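Local coordinates for protein putative NAD(P)H-dependent FMN-containing oxidoreductase YwqN (PDB 1RLI) that probably acts as an NAD(P)H-dependent oxidoreductase that uses FMN as its cofactor, at residues 17-25 / 160-171; 70-81 / 112-123. All coordinates share one frame; numbering follows the deposited sequence.

Interaction 2 (70-81 / 112-123) lies in the buried core, where strands 74-80 and 117-124 run side by side in the central sheet of this flavodoxin-like domain. Interaction 1 (17-25 / 160-171) is only partly buried and sits nearer the surface, joining helix 18-27 to the loop and helix start that follow the last strand, 149-157. The two meet through helix 18-27, whose Thr19 packs on Ala78 and whose Leu22 packs on Ile121 and Val123. Their chemistry differs with place: regular backbone bonding and apolar residues in the sheet, with a lysine bonded to carbonyls at one end, against one amide side chain and a few aliphatic contacts on the flank.

Interaction 1 (17-25 / 160-171); sequences GNTDVLAEK and RPGDILRDHQAL
Asn18, in the first turn of helix 18-27, reaches across to the type II turn Arg160-Asp163 and to Ile164 just after it. Its CB rests 3.7 Å from Ile164 CB, and CG lies against the same branched side chain. At the tip the amide divides its work. OD1 accepts from Ile164 N at 3.0 Å, with the donor above the carbonyl plane, while ND2 makes weak bonds to Asp163 OD1 (2.9 Å) and Arg160 O (3.5 Å). The amide and carboxylate planes stand 48° apart; the other carboxylate oxygen, Asp163 OD2, takes the backbone N-H of Asn159. An asparagine suits this place because one short, flat group can accept and donate at once.

Further along, aliphatic residues take over. Val21 has CG1 anti to the backbone N (chi1 173°), which sets that methyl 3.7 Å from both Ile164 CG2 and Leu165 CD2. Leu22 crosses Ile164 at about a right angle, CG meeting CG1 at 3.7 Å, and its CD2 comes 4.0 Å from Leu171 CD2. Thus the segment after strand 149-157 packs on helix 18-27, flanking the flavodoxin-like alpha/beta domain: one sound bond and two weak ones probably help to fix the turn, beside an apolar seam.

Interaction 2 (70-81 / 112-123); sequences LQCHILIFATPI and QMSVKQAYVIAV
Lys116 NZ is gripped by two backbone carbonyls of the opposite segment, Cys72 O at 2.7 Å and Leu70 O at 2.9 Å; Ile69 O adds a weak third bond. In both stronger bonds the ammonium group lies above the carbonyl plane. The chain stays extended until a bend at chi4 (-61°) turns NZ to these oxygens. A lysine fits because its stem, running past Cys72 O and with CD 3.9 Å from Leu75 CD1, is long enough to carry NZ to carbonyls of the segment leading into strand 74-80. With an alanine in its place, Leu70 O and Cys72 O would probably lose their shared donor, and the turn before strand 74-80 would be freer to shift.

Beyond this end two adjacent inner strands of the flavodoxin-like central sheet pair in parallel, 17° apart, and backbone N-H groups and carbonyls bond alternately from Gln117 N to His73 O through to Ile81 N to Val123 O. On one face Ile74 CG2 meets Tyr119 CE2 at 3.8 Å and Ile76 CG2 meets Ile121 CD1 at 3.8 Å; the beta-branched Ile74, Ile76 and Ile121 suit strands well. On the other, Phe77 turns its ring edge to Tyr119 O and its ring also meets Phe143. Past the strand, Ile81 CG1 packs 3.8 Å from Ala122 CB. His73, just before strand 74-80, binds a platinum ion together with Lys5. The pairing itself rests on main-chain bonds, leaving side chains to pack on both faces of the sheet; the carbonyl dipoles probably offset the charge of the buried ammonium group.

Interaction 1 (17-25 / 160-171)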
# COMPACT_ATOMS: atom_id res chain seq x y z
N GLY D 17 5.86 -18.43 21.49
CA GLY D 17 5.98 -17.58 20.32
C GLY D 17 5.17 -16.30 20.44
O GLY D 17 4.09 -16.30 21.04
N ASN D 18 5.68 -15.22 19.86
CA ASN D 18 5.00 -13.94 19.92
C ASN D 18 3.61 -13.97 19.35
O ASN D 18 2.71 -13.27 19.83
CB ASN D 18 5.82 -12.88 19.20
CG ASN D 18 7.21 -12.73 19.78
OD1 ASN D 18 7.36 -12.58 20.99
ND2 ASN D 18 8.22 -12.77 18.93
N THR D 19 3.42 -14.79 18.32
CA THR D 19 2.13 -14.92 17.68
C THR D 19 1.12 -15.55 18.63
O THR D 19 -0.01 -15.09 18.74
CB THR D 19 2.26 -15.77 16.39
OG1 THR D 19 3.00 -15.02 15.41
CG2 THR D 19 0.91 -16.13 15.85
N ASP D 20 1.54 -16.62 19.31
CA ASP D 20 0.66 -17.30 20.25
C ASP D 20 0.26 -16.37 21.38
O ASP D 20 -0.91 -16.29 21.76
CB ASP D 20 1.37 -18.52 20.87
CG ASP D 20 1.65 -19.61 19.86
OD1 ASP D 20 1.47 -20.79 20.22
OD2 ASP D 20 2.05 -19.29 18.72
N VAL D 21 1.26 -15.68 21.92
CA VAL D 21 1.05 -14.75 23.02
C VAL D 21 0.05 -13.66 22.67
O VAL D 21 -0.90 -13.42 23.41
CB VAL D 21 2.39 -14.11 23.45
CG1 VAL D 21 2.14 -13.00 24.47
CG2 VAL D 21 3.32 -15.17 24.04
N LEU D 22 0.25 -12.98 21.53
CA LEU D 22 -0.67 -11.91 21.15
C LEU D 22 -2.07 -12.42 20.90
O LEU D 22 -3.04 -11.75 21.23
CB LEU D 22 -0.18 -11.19 19.89
CG LEU D 22 0.84 -10.07 20.08
CD1 LEU D 22 1.15 -9.39 18.74
CD2 LEU D 22 0.26 -9.05 21.06
N ALA D 23 -2.18 -13.62 20.33
CA ALA D 23 -3.50 -14.18 20.04
C ALA D 23 -4.25 -14.45 21.33
O ALA D 23 -5.46 -14.20 21.42
CB ALA D 23 -3.36 -15.46 19.25
N GLU D 24 -3.55 -14.95 22.34
CA GLU D 24 -4.19 -15.24 23.62
C GLU D 24 -4.77 -13.98 24.26
O GLU D 24 -5.82 -14.04 24.91
CB GLU D 24 -3.21 -15.92 24.57
CG GLU D 24 -3.85 -16.39 25.87
CD GLU D 24 -5.02 -17.34 25.65
OE1 GLU D 24 -4.88 -18.28 24.84
OE2 GLU D 24 -6.08 -17.16 26.30
N LYS D 25 -4.09 -12.85 24.09
CA LYS D 25 -4.55 -11.58 24.64
C LYS D 25 -5.86 -11.19 23.96
O LYS D 25 -6.78 -10.65 24.59
CB LYS D 25 -3.52 -10.47 24.40
CG LYS D 25 -2.14 -10.76 24.97
CD LYS D 25 -2.09 -10.62 26.49
CE LYS D 25 -2.22 -9.17 26.91
NZ LYS D 25 -1.99 -8.97 28.37
N ARG D 160 12.69 -12.62 18.84
CA ARG D 160 12.87 -13.86 19.57
C ARG D 160 11.68 -14.09 20.49
O ARG D 160 11.03 -13.14 20.93
CB ARG D 160 14.16 -13.80 20.39
CG ARG D 160 15.36 -13.30 19.61
CD ARG D 160 15.59 -14.13 18.36
NE ARG D 160 16.64 -13.57 17.52
CZ ARG D 160 17.02 -14.09 16.36
NH1 ARG D 160 16.42 -15.18 15.88
NH2 ARG D 160 18.00 -13.52 15.66
N PRO D 161 11.37 -15.36 20.80
CA PRO D 161 10.26 -15.73 21.66
C PRO D 161 10.12 -14.87 22.91
O PRO D 161 11.11 -14.51 23.56
CB PRO D 161 10.56 -17.19 21.99
CG PRO D 161 11.17 -17.68 20.72
CD PRO D 161 12.12 -16.55 20.37
N GLY D 162 8.88 -14.51 23.23
CA GLY D 162 8.62 -13.70 24.41
C GLY D 162 8.96 -12.22 24.36
O GLY D 162 8.61 -11.48 25.27
N ASP D 163 9.63 -11.76 23.31
CA ASP D 163 9.97 -10.35 23.28
C ASP D 163 8.78 -9.46 22.97
O ASP D 163 8.87 -8.24 23.09
CB ASP D 163 11.13 -10.09 22.31
CG ASP D 163 10.71 -10.12 20.87
OD1 ASP D 163 9.86 -10.95 20.51
OD2 ASP D 163 11.25 -9.30 20.09
N ILE D 164 7.65 -10.05 22.58
CA ILE D 164 6.46 -9.25 22.28
C ILE D 164 5.93 -8.63 23.57
O ILE D 164 5.31 -7.56 23.56
CB ILE D 164 5.33 -10.06 21.62
CG1 ILE D 164 4.22 -9.11 21.15
CG2 ILE D 164 4.73 -11.07 22.60
CD1 ILE D 164 4.66 -8.17 20.04
N LEU D 165 6.17 -9.31 24.69
CA LEU D 165 5.74 -8.84 25.99
C LEU D 165 6.33 -7.46 26.31
O LEU D 165 5.91 -6.79 27.24
CB LEU D 165 6.14 -9.85 27.07
CG LEU D 165 5.54 -11.24 26.89
CD1 LEU D 165 6.16 -12.22 27.87
CD2 LEU D 165 4.03 -11.18 27.07
N ARG D 166 7.31 -7.05 25.50
CA ARG D 166 7.96 -5.76 25.67
C ARG D 166 7.28 -4.69 24.81
O ARG D 166 7.53 -3.50 24.96
CB ARG D 166 9.44 -5.88 25.32
CG ARG D 166 10.24 -4.60 25.43
CD ARG D 166 11.73 -4.90 25.40
NE ARG D 166 12.08 -5.81 24.32
CZ ARG D 166 13.32 -6.23 24.07
NH1 ARG D 166 14.32 -5.82 24.83
NH2 ARG D 166 13.54 -7.08 23.07
N ASP D 167 6.42 -5.14 23.89
CA ASP D 167 5.69 -4.23 23.01
C ASP D 167 4.32 -3.96 23.64
O ASP D 167 3.30 -4.50 23.22
CB ASP D 167 5.52 -4.87 21.62
CG ASP D 167 4.98 -3.89 20.58
OD1 ASP D 167 4.36 -2.87 20.96
OD2 ASP D 167 5.18 -4.16 19.37
N HIS D 168 4.31 -3.12 24.67
CA HIS D 168 3.07 -2.81 25.37
C HIS D 168 1.98 -2.26 24.47
O HIS D 168 0.79 -2.53 24.69
CB HIS D 168 3.36 -1.87 26.55
CG HIS D 168 4.21 -2.49 27.61
ND1 HIS D 168 3.85 -3.65 28.26
CD2 HIS D 168 5.41 -2.13 28.12
CE1 HIS D 168 4.80 -3.98 29.13
NE2 HIS D 168 5.75 -3.07 29.06
N GLN D 169 2.36 -1.49 23.46
CA GLN D 169 1.39 -0.94 22.52
C GLN D 169 0.67 -2.11 21.83
O GLN D 169 -0.54 -2.09 21.64
CB GLN D 169 2.09 -0.09 21.46
CG GLN D 169 2.58 1.26 21.95
CD GLN D 169 3.39 2.01 20.90
OE1 GLN D 169 2.91 2.24 19.79
NE2 GLN D 169 4.61 2.38 21.25
N ALA D 170 1.43 -3.14 21.45
CA ALA D 170 0.85 -4.29 20.76
C ALA D 170 0.03 -5.16 21.71
O ALA D 170 -1.03 -5.66 21.34
CB ALA D 170 1.96 -5.14 20.11
N LEU D 171 0.51 -5.33 22.93
CA LEU D 171 -0.23 -6.14 23.89
C LEU D 171 -1.60 -5.56 24.20
O LEU D 171 -2.58 -6.29 24.28
CB LEU D 171 0.57 -6.30 25.19
CG LEU D 171 1.84 -7.15 25.14
CD1 LEU D 171 2.56 -7.07 26.48
CD2 LEU D 171 1.49 -8.60 24.83

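Interaction 2 (70-81 / 112-123)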
# COMPACT_ATOMS: atom_id res chain seq x y z
N LEU D 70 -15.48 -23.28 9.37
CA LEU D 70 -16.82 -23.01 8.90
C LEU D 70 -17.82 -22.84 10.02
O LEU D 70 -18.84 -22.17 9.85
CB LEU D 70 -17.26 -24.09 7.91
CG LEU D 70 -16.50 -23.91 6.58
CD1 LEU D 70 -16.80 -25.06 5.61
CD2 LEU D 70 -16.89 -22.57 5.96
N GLN D 71 -17.53 -23.41 11.19
CA GLN D 71 -18.44 -23.29 12.32
C GLN D 71 -18.21 -22.01 13.14
O GLN D 71 -18.97 -21.74 14.08
CB GLN D 71 -18.28 -24.51 13.24
CG GLN D 71 -18.45 -25.84 12.52
CD GLN D 71 -18.41 -27.03 13.47
OE1 GLN D 71 -19.30 -27.20 14.30
NE2 GLN D 71 -17.38 -27.85 13.35
N CYS D 72 -17.19 -21.23 12.79
CA CYS D 72 -16.87 -20.02 13.53
C CYS D 72 -17.24 -18.73 12.80
O CYS D 72 -16.97 -18.58 11.60
CB CYS D 72 -15.38 -20.01 13.89
SG CYS D 72 -14.88 -21.39 14.93
N HIS D 73 -17.86 -17.81 13.53
CA HIS D 73 -18.28 -16.55 12.93
C HIS D 73 -17.13 -15.54 12.86
O HIS D 73 -17.11 -14.67 11.98
CB HIS D 73 -19.42 -15.93 13.75
CG HIS D 73 -20.00 -14.70 13.13
ND1 HIS D 73 -20.12 -13.50 13.81
CD2 HIS D 73 -20.50 -14.47 11.89
CE1 HIS D 73 -20.67 -12.60 13.01
NE2 HIS D 73 -20.91 -13.16 11.84
N ILE D 74 -16.20 -15.65 13.80
CA ILE D 74 -15.07 -14.72 13.85
C ILE D 74 -13.79 -15.49 13.61
O ILE D 74 -13.52 -16.51 14.25
CB ILE D 74 -14.97 -14.03 15.23
CG1 ILE D 74 -16.19 -13.13 15.45
CG2 ILE D 74 -13.67 -13.24 15.32
CD1 ILE D 74 -16.31 -12.60 16.91
N LEU D 75 -12.98 -15.00 12.68
CA LEU D 75 -11.72 -15.67 12.39
C LEU D 75 -10.54 -14.74 12.63
O LEU D 75 -10.52 -13.63 12.08
CB LEU D 75 -11.66 -16.13 10.93
CG LEU D 75 -12.79 -17.03 10.40
CD1 LEU D 75 -12.46 -17.42 8.94
CD2 LEU D 75 -12.93 -18.26 11.28
N ILE D 76 -9.57 -15.19 13.43
CA ILE D 76 -8.37 -14.40 13.71
C ILE D 76 -7.17 -15.10 13.07
O ILE D 76 -6.83 -16.22 13.43
CB ILE D 76 -8.12 -14.24 15.23
CG1 ILE D 76 -9.31 -13.50 15.84
CG2 ILE D 76 -6.83 -13.45 15.47
CD1 ILE D 76 -9.30 -13.39 17.35
N PHE D 77 -6.56 -14.43 12.10
CA PHE D 77 -5.41 -15.00 11.40
C PHE D 77 -4.19 -14.44 12.09
O PHE D 77 -3.98 -13.23 12.07
CB PHE D 77 -5.44 -14.58 9.94
CG PHE D 77 -6.56 -15.21 9.17
CD1 PHE D 77 -6.38 -16.41 8.50
CD2 PHE D 77 -7.83 -14.62 9.17
CE1 PHE D 77 -7.45 -17.01 7.83
CE2 PHE D 77 -8.89 -15.22 8.51
CZ PHE D 77 -8.69 -16.43 7.84
N ALA D 78 -3.40 -15.31 12.70
CA ALA D 78 -2.21 -14.87 13.43
C ALA D 78 -0.97 -15.37 12.72
O ALA D 78 -0.83 -16.57 12.47
CB ALA D 78 -2.26 -15.40 14.86
N THR D 79 -0.04 -14.47 12.43
CA THR D 79 1.14 -14.91 11.70
C THR D 79 2.40 -14.11 11.92
O THR D 79 2.34 -12.92 12.20
CB THR D 79 0.89 -14.85 10.17
OG1 THR D 79 2.04 -15.33 9.45
CG2 THR D 79 0.65 -13.36 9.74
N PRO D 80 3.56 -14.76 11.81
CA PRO D 80 4.80 -14.00 11.98
C PRO D 80 4.98 -13.36 10.60
O PRO D 80 4.38 -13.83 9.61
CB PRO D 80 5.85 -15.08 12.25
CG PRO D 80 5.30 -16.30 11.60
CD PRO D 80 3.82 -16.21 11.92
N ILE D 81 5.75 -12.29 10.52
CA ILE D 81 5.98 -11.66 9.23
C ILE D 81 7.32 -12.20 8.75
O ILE D 81 8.36 -11.94 9.36
CB ILE D 81 6.05 -10.11 9.35
CG1 ILE D 81 4.72 -9.55 9.89
CG2 ILE D 81 6.35 -9.49 7.96
CD1 ILE D 81 4.71 -8.03 10.10
N GLN D 112 -20.64 -19.14 2.94
CA GLN D 112 -20.35 -19.28 4.37
C GLN D 112 -19.22 -18.35 4.82
O GLN D 112 -19.30 -17.73 5.88
CB GLN D 112 -19.97 -20.73 4.70
CG GLN D 112 -21.11 -21.72 4.68
CD GLN D 112 -20.61 -23.14 4.78
OE1 GLN D 112 -19.89 -23.61 3.90
NE2 GLN D 112 -20.98 -23.83 5.85
N MET D 113 -18.15 -18.26 4.03
CA MET D 113 -17.05 -17.38 4.42
C MET D 113 -17.47 -15.90 4.35
O MET D 113 -17.02 -15.08 5.16
CB MET D 113 -15.83 -17.60 3.52
CG MET D 113 -15.16 -18.96 3.69
SD MET D 113 -14.37 -19.23 5.30
CE MET D 113 -12.73 -18.54 5.00
N SER D 114 -18.35 -15.57 3.39
CA SER D 114 -18.79 -14.19 3.20
C SER D 114 -19.48 -13.52 4.37
O SER D 114 -19.55 -12.29 4.40
CB SER D 114 -19.69 -14.08 1.95
OG SER D 114 -21.01 -14.54 2.23
N VAL D 115 -20.01 -14.28 5.33
CA VAL D 115 -20.67 -13.66 6.47
C VAL D 115 -19.76 -13.64 7.71
O VAL D 115 -20.18 -13.23 8.79
CB VAL D 115 -22.03 -14.34 6.84
CG1 VAL D 115 -22.99 -14.23 5.67
CG2 VAL D 115 -21.82 -15.80 7.23
N LYS D 116 -18.51 -14.06 7.54
CA LYS D 116 -17.59 -14.08 8.68
C LYS D 116 -16.83 -12.77 8.86
O LYS D 116 -16.73 -11.98 7.93
CB LYS D 116 -16.59 -15.23 8.55
CG LYS D 116 -17.27 -16.61 8.50
CD LYS D 116 -16.28 -17.76 8.46
CE LYS D 116 -17.00 -19.10 8.23
NZ LYS D 116 -18.00 -19.44 9.30
N GLN D 117 -16.34 -12.53 10.07
CA GLN D 117 -15.58 -11.33 10.40
C GLN D 117 -14.13 -11.78 10.56
O GLN D 117 -13.87 -12.77 11.24
CB GLN D 117 -16.07 -10.73 11.71
CG GLN D 117 -17.52 -10.26 11.63
CD GLN D 117 -18.02 -9.69 12.93
OE1 GLN D 117 -17.94 -10.33 13.97
NE2 GLN D 117 -18.54 -8.47 12.88
N ALA D 118 -13.21 -11.04 9.95
CA ALA D 118 -11.80 -11.40 10.01
C ALA D 118 -10.94 -10.37 10.71
O ALA D 118 -11.19 -9.17 10.58
CB ALA D 118 -11.27 -11.61 8.58
N TYR D 119 -9.92 -10.85 11.42
CA TYR D 119 -8.95 -10.01 12.13
C TYR D 119 -7.59 -10.59 11.83
O TYR D 119 -7.47 -11.78 11.52
CB TYR D 119 -9.13 -10.08 13.64
CG TYR D 119 -10.40 -9.44 14.13
CD1 TYR D 119 -10.40 -8.13 14.62
CD2 TYR D 119 -11.60 -10.15 14.12
CE1 TYR D 119 -11.59 -7.54 15.10
CE2 TYR D 119 -12.79 -9.58 14.59
CZ TYR D 119 -12.77 -8.28 15.08
OH TYR D 119 -13.94 -7.73 15.57
N VAL D 120 -6.55 -9.76 11.94
CA VAL D 120 -5.19 -10.21 11.68
C VAL D 120 -4.24 -9.78 12.81
O VAL D 120 -4.32 -8.65 13.29
CB VAL D 120 -4.63 -9.61 10.36
CG1 VAL D 120 -3.14 -9.94 10.21
CG2 VAL D 120 -5.42 -10.16 9.14
N ILE D 121 -3.36 -10.68 13.23
CA ILE D 121 -2.33 -10.38 14.23
C ILE D 121 -1.04 -10.79 13.52
O ILE D 121 -0.89 -11.95 13.14
CB ILE D 121 -2.48 -11.22 15.52
CG1 ILE D 121 -3.77 -10.83 16.24
CG2 ILE D 121 -1.27 -11.00 16.42
CD1 ILE D 121 -4.10 -11.73 17.40
N ALA D 122 -0.12 -9.84 13.33
CA ALA D 122 1.15 -10.13 12.65
C ALA D 122 2.30 -9.54 13.44
O ALA D 122 2.26 -8.39 13.88
CB ALA D 122 1.13 -9.56 11.22
N VAL D 123 3.34 -10.34 13.62
CA VAL D 123 4.49 -9.90 14.39
C VAL D 123 5.74 -10.02 13.56
O VAL D 123 5.98 -11.05 12.95
CB VAL D 123 4.66 -10.77 15.66
CG1 VAL D 123 5.84 -10.26 16.48
CG2 VAL D 123 3.39 -10.74 16.48